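Local coordinates for putative lipoprotein (Bacteroides fragilis, PDB 3QNK) that probably binds glycans at the outer membrane surface as a SusD-like lipoprotein, although its own ligand has not been established, at residues Leu107-Phe113 with Arg178-Ala184; Ile281-Ala287 with Glu313-Phe319. One frame throughout, in Å; residues are numbered along the deposited sequence.

Contact 1: residues Leu107-Phe113 with Arg178-Ala184; sequences LTGEVHF and RATKGAA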
loop_
_atom_site.group_PDB
_atom_site.type_symbol
_atom_site.label_atom_id
_atom_site.label_comp_id
_atom_site.label_asym_id
_atom_site.label_seq_id
_atom_site.Cartn_x
_atom_site.Cartn_y
_atom_site.Cartn_z
ATOM N N LEU B 107 -16.043 -7.064 23.183
ATOM C CA LEU B 107 -15.578 -6.504 21.903
ATOM C C LEU B 107 -14.436 -5.523 22.113
ATOM O O LEU B 107 -13.446 -5.598 21.388
ATOM C CB LEU B 107 -16.696 -5.817 21.114
ATOM C CG LEU B 107 -17.841 -6.680 20.586
ATOM C CD1 LEU B 107 -18.963 -5.808 20.018
ATOM C CD2 LEU B 107 -17.362 -7.697 19.560
ATOM N N THR B 108 -14.548 -4.629 23.123
ATOM C CA THR B 108 -13.496 -3.650 23.449
ATOM C C THR B 108 -12.183 -4.390 23.771
ATOM O O THR B 108 -11.129 -3.959 23.323
ATOM C CB THR B 108 -13.941 -2.717 24.576
ATOM O OG1 THR B 108 -15.202 -2.156 24.221
ATOM C CG2 THR B 108 -12.959 -1.589 24.828
ATOM N N GLY B 109 -12.278 -5.512 24.485
ATOM C CA GLY B 109 -11.146 -6.358 24.832
ATOM C C GLY B 109 -10.444 -6.890 23.604
ATOM O O GLY B 109 -9.218 -6.875 23.547
ATOM N N GLU B 110 -11.217 -7.288 22.581
ATOM C CA GLU B 110 -10.709 -7.810 21.312
ATOM C C GLU B 110 -9.938 -6.731 20.568
ATOM O O GLU B 110 -8.872 -7.018 20.029
ATOM C CB GLU B 110 -11.843 -8.364 20.433
ATOM C CG GLU B 110 -12.770 -9.363 21.117
ATOM C CD GLU B 110 -13.676 -10.155 20.198
ATOM O OE1 GLU B 110 -13.144 -10.808 19.275
ATOM O OE2 GLU B 110 -14.904 -10.193 20.438
ATOM N N VAL B 111 -10.425 -5.483 20.596
ATOM C CA VAL B 111 -9.768 -4.344 19.947
ATOM C C VAL B 111 -8.486 -3.978 20.716
ATOM O O VAL B 111 -7.489 -3.628 20.066
ATOM C CB VAL B 111 -10.727 -3.146 19.771
ATOM C CG1 VAL B 111 -10.079 -2.046 18.947
ATOM C CG2 VAL B 111 -12.023 -3.596 19.094
ATOM N N HIS B 112 -8.475 -4.137 22.070
ATOM C CA HIS B 112 -7.264 -3.900 22.875
ATOM C C HIS B 112 -6.174 -4.877 22.465
ATOM O O HIS B 112 -5.016 -4.472 22.296
ATOM C CB HIS B 112 -7.523 -4.024 24.383
ATOM C CG HIS B 112 -8.094 -2.782 24.985
ATOM N ND1 HIS B 112 -7.331 -1.626 25.118
ATOM C CD2 HIS B 112 -9.352 -2.535 25.427
ATOM C CE1 HIS B 112 -8.150 -0.720 25.635
ATOM N NE2 HIS B 112 -9.376 -1.222 25.841
ATOM N N PHE B 113 -6.558 -6.168 22.283
ATOM C CA PHE B 113 -5.660 -7.245 21.874
ATOM C C PHE B 113 -5.101 -6.955 20.496
ATOM O O PHE B 113 -3.901 -7.118 20.291
ATOM C CB PHE B 113 -6.391 -8.613 21.891
ATOM C CG PHE B 113 -5.572 -9.755 21.333
ATOM C CD1 PHE B 113 -4.579 -10.360 22.099
ATOM C CD2 PHE B 113 -5.748 -10.180 20.021
ATOM C CE1 PHE B 113 -3.802 -11.387 21.576
ATOM C CE2 PHE B 113 -4.982 -11.225 19.499
ATOM C CZ PHE B 113 -4.004 -11.813 20.277
ATOM N N ARG B 178 -11.820 -16.034 17.573
ATOM C CA ARG B 178 -11.669 -14.733 18.231
ATOM C C ARG B 178 -10.478 -14.762 19.237
ATOM O O ARG B 178 -9.936 -15.829 19.541
ATOM C CB ARG B 178 -12.998 -14.358 18.953
ATOM C CG ARG B 178 -14.190 -13.957 18.053
ATOM C CD ARG B 178 -15.290 -13.199 18.841
ATOM N NE ARG B 178 -16.503 -12.868 18.066
ATOM C CZ ARG B 178 -16.659 -11.799 17.270
ATOM N NH1 ARG B 178 -15.664 -10.933 17.098
ATOM N NH2 ARG B 178 -17.802 -11.609 16.623
ATOM N N ALA B 179 -10.078 -13.598 19.752
ATOM C CA ALA B 179 -9.033 -13.502 20.765
ATOM C C ALA B 179 -9.575 -13.933 22.134
ATOM O O ALA B 179 -10.651 -13.500 22.545
ATOM C CB ALA B 179 -8.527 -12.080 20.833
ATOM N N THR B 180 -8.828 -14.776 22.843
ATOM C CA THR B 180 -9.200 -15.259 24.184
ATOM C C THR B 180 -8.345 -14.608 25.251
ATOM O O THR B 180 -7.378 -13.902 24.925
ATOM C CB THR B 180 -9.028 -16.783 24.258
ATOM O OG1 THR B 180 -7.706 -17.169 23.797
ATOM C CG2 THR B 180 -10.131 -17.520 23.495
ATOM N N LYS B 181 -8.675 -14.872 26.527
ATOM C CA LYS B 181 -7.922 -14.416 27.690
ATOM C C LYS B 181 -6.493 -14.993 27.569
ATOM O O LYS B 181 -5.510 -14.266 27.723
ATOM C CB LYS B 181 -8.651 -14.893 28.953
ATOM C CG LYS B 181 -8.233 -14.298 30.283
ATOM C CD LYS B 181 -9.045 -14.978 31.397
ATOM C CE LYS B 181 -9.447 -14.050 32.520
ATOM N NZ LYS B 181 -10.383 -12.957 32.093
ATOM N N GLY B 182 -6.415 -16.260 27.158
ATOM C CA GLY B 182 -5.178 -16.986 26.917
ATOM C C GLY B 182 -4.325 -16.363 25.845
ATOM O O GLY B 182 -3.117 -16.208 26.040
ATOM N N ALA B 183 -4.939 -15.969 24.708
ATOM C CA ALA B 183 -4.204 -15.314 23.625
ATOM C C ALA B 183 -3.557 -14.024 24.129
ATOM O O ALA B 183 -2.382 -13.785 23.853
ATOM C CB ALA B 183 -5.131 -15.039 22.451
ATOM N N ALA B 184 -4.295 -13.233 24.933
ATOM C CA ALA B 184 -3.794 -11.976 25.492
ATOM C C ALA B 184 -2.617 -12.232 26.440
ATOM O O ALA B 184 -1.590 -11.571 26.306
ATOM C CB ALA B 184 -4.903 -11.233 26.203
#

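Contact 2: residues Ile281-Ala287 with Glu313-Phe319; sequences IDAFEMA and EGREPRF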
loop_
_atom_site.group_PDB
_atom_site.type_symbol
_atom_site.label_atom_id
_atom_site.label_comp_id
_atom_site.label_asym_id
_atom_site.label_seq_id
_atom_site.Cartn_x
_atom_site.Cartn_y
_atom_site.Cartn_z
ATOM N N ILE B 281 19.912 -27.524 9.531
ATOM C CA ILE B 281 19.827 -28.980 9.463
ATOM C C ILE B 281 20.767 -29.577 10.516
ATOM O O ILE B 281 20.369 -30.497 11.248
ATOM C CB ILE B 281 20.091 -29.491 8.008
ATOM C CG1 ILE B 281 18.782 -29.557 7.198
ATOM C CG2 ILE B 281 20.713 -30.883 8.002
ATOM C CD1 ILE B 281 18.077 -28.340 6.946
ATOM N N ASP B 282 21.971 -28.990 10.649
ATOM C CA ASP B 282 22.996 -29.428 11.609
ATOM C C ASP B 282 22.545 -29.308 13.056
ATOM O O ASP B 282 23.048 -30.051 13.901
ATOM C CB ASP B 282 24.284 -28.607 11.417
ATOM C CG ASP B 282 25.149 -29.010 10.214
ATOM O OD1 ASP B 282 24.902 -30.105 9.629
ATOM O OD2 ASP B 282 26.097 -28.254 9.883
ATOM N N ALA B 283 21.606 -28.362 13.344
ATOM C CA ALA B 283 21.100 -28.072 14.676
ATOM C C ALA B 283 20.019 -29.085 15.158
ATOM O O ALA B 283 19.741 -29.142 16.366
ATOM C CB ALA B 283 20.557 -26.667 14.711
ATOM N N PHE B 284 19.427 -29.892 14.247
ATOM C CA PHE B 284 18.471 -30.933 14.631
ATOM C C PHE B 284 19.231 -32.107 15.219
ATOM O O PHE B 284 20.132 -32.652 14.592
ATOM C CB PHE B 284 17.612 -31.397 13.454
ATOM C CG PHE B 284 16.541 -30.430 13.045
ATOM C CD1 PHE B 284 15.295 -30.441 13.673
ATOM C CD2 PHE B 284 16.757 -29.528 12.016
ATOM C CE1 PHE B 284 14.293 -29.548 13.288
ATOM C CE2 PHE B 284 15.754 -28.641 11.620
ATOM C CZ PHE B 284 14.534 -28.645 12.264
ATOM N N GLU B 285 18.909 -32.443 16.451
ATOM C CA GLU B 285 19.549 -33.521 17.186
ATOM C C GLU B 285 19.097 -34.878 16.724
ATOM O O GLU B 285 18.033 -35.009 16.109
ATOM C CB GLU B 285 19.207 -33.394 18.672
ATOM C CG GLU B 285 19.870 -32.233 19.387
ATOM C CD GLU B 285 19.321 -32.058 20.784
ATOM O OE1 GLU B 285 19.527 -32.974 21.611
ATOM O OE2 GLU B 285 18.626 -31.044 21.036
HETATM N N MSE B 286 19.861 -35.912 17.119
HETATM C CA MSE B 286 19.497 -37.308 16.905
HETATM C C MSE B 286 18.305 -37.616 17.817
HETATM O O MSE B 286 18.093 -36.902 18.804
HETATM C CB MSE B 286 20.695 -38.219 17.210
HETATM C CG MSE B 286 21.888 -37.920 16.339
HETATM SE SE MSE B 286 21.488 -38.070 14.446
HETATM C CE MSE B 286 21.339 -39.954 14.254
ATOM N N ALA B 287 17.537 -38.674 17.516
ATOM C CA ALA B 287 16.341 -39.042 18.298
ATOM C C ALA B 287 16.626 -39.248 19.774
ATOM O O ALA B 287 15.707 -39.057 20.568
ATOM C CB ALA B 287 15.697 -40.279 17.729
ATOM N N GLU B 313 19.021 -39.798 8.383
ATOM C CA GLU B 313 18.637 -40.942 9.193
ATOM C C GLU B 313 18.764 -40.634 10.697
ATOM O O GLU B 313 19.649 -39.897 11.120
ATOM C CB GLU B 313 19.545 -42.144 8.823
ATOM C CG GLU B 313 19.157 -42.911 7.556
ATOM C CD GLU B 313 20.250 -43.663 6.807
ATOM O OE1 GLU B 313 21.253 -44.058 7.448
ATOM O OE2 GLU B 313 20.096 -43.871 5.577
ATOM N N GLY B 314 17.876 -41.218 11.475
ATOM C CA GLY B 314 17.862 -41.215 12.939
ATOM C C GLY B 314 17.649 -39.930 13.701
ATOM O O GLY B 314 17.925 -39.883 14.909
ATOM N N ARG B 315 17.110 -38.907 13.021
ATOM C CA ARG B 315 16.865 -37.587 13.610
ATOM C C ARG B 315 15.639 -37.569 14.505
ATOM O O ARG B 315 14.810 -38.487 14.447
ATOM C CB ARG B 315 16.692 -36.546 12.495
ATOM C CG ARG B 315 17.923 -36.286 11.639
ATOM C CD ARG B 315 19.173 -35.841 12.386
ATOM N NE ARG B 315 20.226 -35.651 11.403
ATOM C CZ ARG B 315 20.743 -34.474 11.081
ATOM N NH1 ARG B 315 20.414 -33.387 11.768
ATOM N NH2 ARG B 315 21.639 -34.381 10.104
ATOM N N GLU B 316 15.528 -36.531 15.351
ATOM C CA GLU B 316 14.370 -36.354 16.240
ATOM C C GLU B 316 13.103 -35.950 15.398
ATOM O O GLU B 316 13.274 -35.400 14.303
ATOM C CB GLU B 316 14.687 -35.325 17.328
ATOM C CG GLU B 316 14.975 -33.933 16.795
ATOM C CD GLU B 316 14.008 -32.848 17.239
ATOM O OE1 GLU B 316 12.787 -33.116 17.352
ATOM O OE2 GLU B 316 14.486 -31.710 17.454
ATOM N N PRO B 317 11.842 -36.232 15.850
ATOM C CA PRO B 317 10.659 -35.978 14.993
ATOM C C PRO B 317 10.546 -34.597 14.325
ATOM O O PRO B 317 10.064 -34.540 13.192
ATOM C CB PRO B 317 9.489 -36.202 15.956
ATOM C CG PRO B 317 9.976 -37.245 16.889
ATOM C CD PRO B 317 11.434 -36.922 17.102
ATOM N N ARG B 318 10.992 -33.497 14.986
ATOM C CA ARG B 318 10.858 -32.131 14.439
ATOM C C ARG B 318 11.674 -31.958 13.172
ATOM O O ARG B 318 11.350 -31.088 12.362
ATOM C CB ARG B 318 11.220 -31.055 15.466
ATOM C CG ARG B 318 10.246 -30.976 16.640
ATOM C CD ARG B 318 10.688 -30.020 17.728
ATOM N NE ARG B 318 11.950 -30.420 18.345
ATOM C CZ ARG B 318 12.492 -29.824 19.402
ATOM N NH1 ARG B 318 11.882 -28.809 19.984
ATOM N NH2 ARG B 318 13.645 -30.244 19.888
ATOM N N PHE B 319 12.700 -32.804 12.966
ATOM C CA PHE B 319 13.504 -32.743 11.758
ATOM C C PHE B 319 12.634 -33.102 10.541
ATOM O O PHE B 319 12.543 -32.305 9.613
ATOM C CB PHE B 319 14.735 -33.646 11.849
ATOM C CG PHE B 319 15.467 -33.768 10.538
ATOM C CD1 PHE B 319 16.332 -32.761 10.106
ATOM C CD2 PHE B 319 15.265 -34.869 9.706
ATOM C CE1 PHE B 319 17.000 -32.869 8.893
ATOM C CE2 PHE B 319 15.929 -34.967 8.479
ATOM C CZ PHE B 319 16.804 -33.973 8.092
#

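Contact 1: residues Leu107-Phe113 with Arg178-Ala184
Phe113 and Glu110, one helical turn apart on helix 101-126, both direct their CA-to-CB bonds toward the segment Arg178-Ala184 and account for nearly half of the 314 Å² buried here. With chi1 at t, the Phe113 ring enters the bend where the chain passes from loop into helix 181-194. Phe113 CD2 lies 3.5 Å from Ala179 CB, before the helix, while Phe113 CE1 is 4.0 Å from Ala183 CB and Phe113 CD1 4.2 Å from Ala184 CB, both in the first turn. The carbonyl of Ala183 meets the ring edge, with Phe113 CE1 3.6 Å from Ala183 O. Thr180 is the N-cap of this turn: Ala183 N donates to Thr180 OG1 at 3.2 Å. Phe240 adds an edge-to-face partner to the Phe113 ring.

Glu110 works on the polar side. Its carboxylate forms a salt bridge with Arg178, but the hydrogen bond from Arg178 NH1 to Glu110 OE1 is weak at 3.3 Å. The stronger partner of OE1 is the hydroxyl of Tyr28, on helix 17-29, which is also hydrogen-bonded to Ala179 N. Small alanines thus leave room for an aromatic ring between helix 101-126 and the start of helix 181-194, within the helical region assigned to the TPR clan. The chemistry implies apolar fit at the bend, with the Glu110 carboxylate hydrogen-bonded to Tyr28 and only weakly paired with Arg178.

Contact 2: residues Ile281-Ala287 with Glu313-Phe319
Starting at Glu313, the second segment first meets selenomethionine Met286, whose CE lies 3.6 Å from Glu313 O and 3.5 Å from Gly314 O. Gly314 has a positive phi of 66°, which favours glycine, and a CB there would clash with Met286 CE. Gly314 O accepts from Ala287 N at 2.9 Å. Next, Arg315 is bridged to Met286 backbone to backbone (CA-CA 4.2 Å), and its side chain reaches two carbonyls: Arg315 NH1 donates to Ile281 O at 2.9 Å and, weakly, to Phe284 O at 2.9 Å.

Glu316 N donates to Glu285 O at 3.0 Å, the second bond flanking Met286 and Arg315, which makes them an antiparallel non-hydrogen-bonded pair. Its side chain N-caps helix 317-322, with Arg318 N donating to Glu316 OE1 at 3.0 Å, and pairs with the Arg318 guanidinium, which also forms salt bridges to Glu442 and Glu446 of helix 432-446. Phe284 and Glu316 pack on Ile445 of that helix, within the SusD family region. Arg318 O approaches Phe284 CE1 at 3.4 Å. Finally, Phe319 turns its ring edge to the Phe284 face in a T-shaped pair, centroids 5.5 Å apart and planes at 76°; Phe319 CA makes a CH-pi contact 3.9 Å from the Phe284 ring centroid.

The chemistry implies three elements: a short backbone bridge, the Arg315 guanidinium on two carbonyls, and an aromatic pair joining Phe284 to the first turn of helix 317-322.

Contact 1 closes before contact 2 opens along the chain, and the two lie on opposite sides of its centre, the contact centres being about 20 and 21 Å from the centre of the chain. Those contact centres are 37 Å apart and the nearest atoms about 21 Å, so neither touches the other. They fall in different sequence families: contact 1 in the N-terminal starch-binding-associated region, contact 2 in the SusD family region. The first joins a long helix to the start of another across 64 residues; the second spans 25 residues, none helical. Any relation of either contact to glycan binding would be inference.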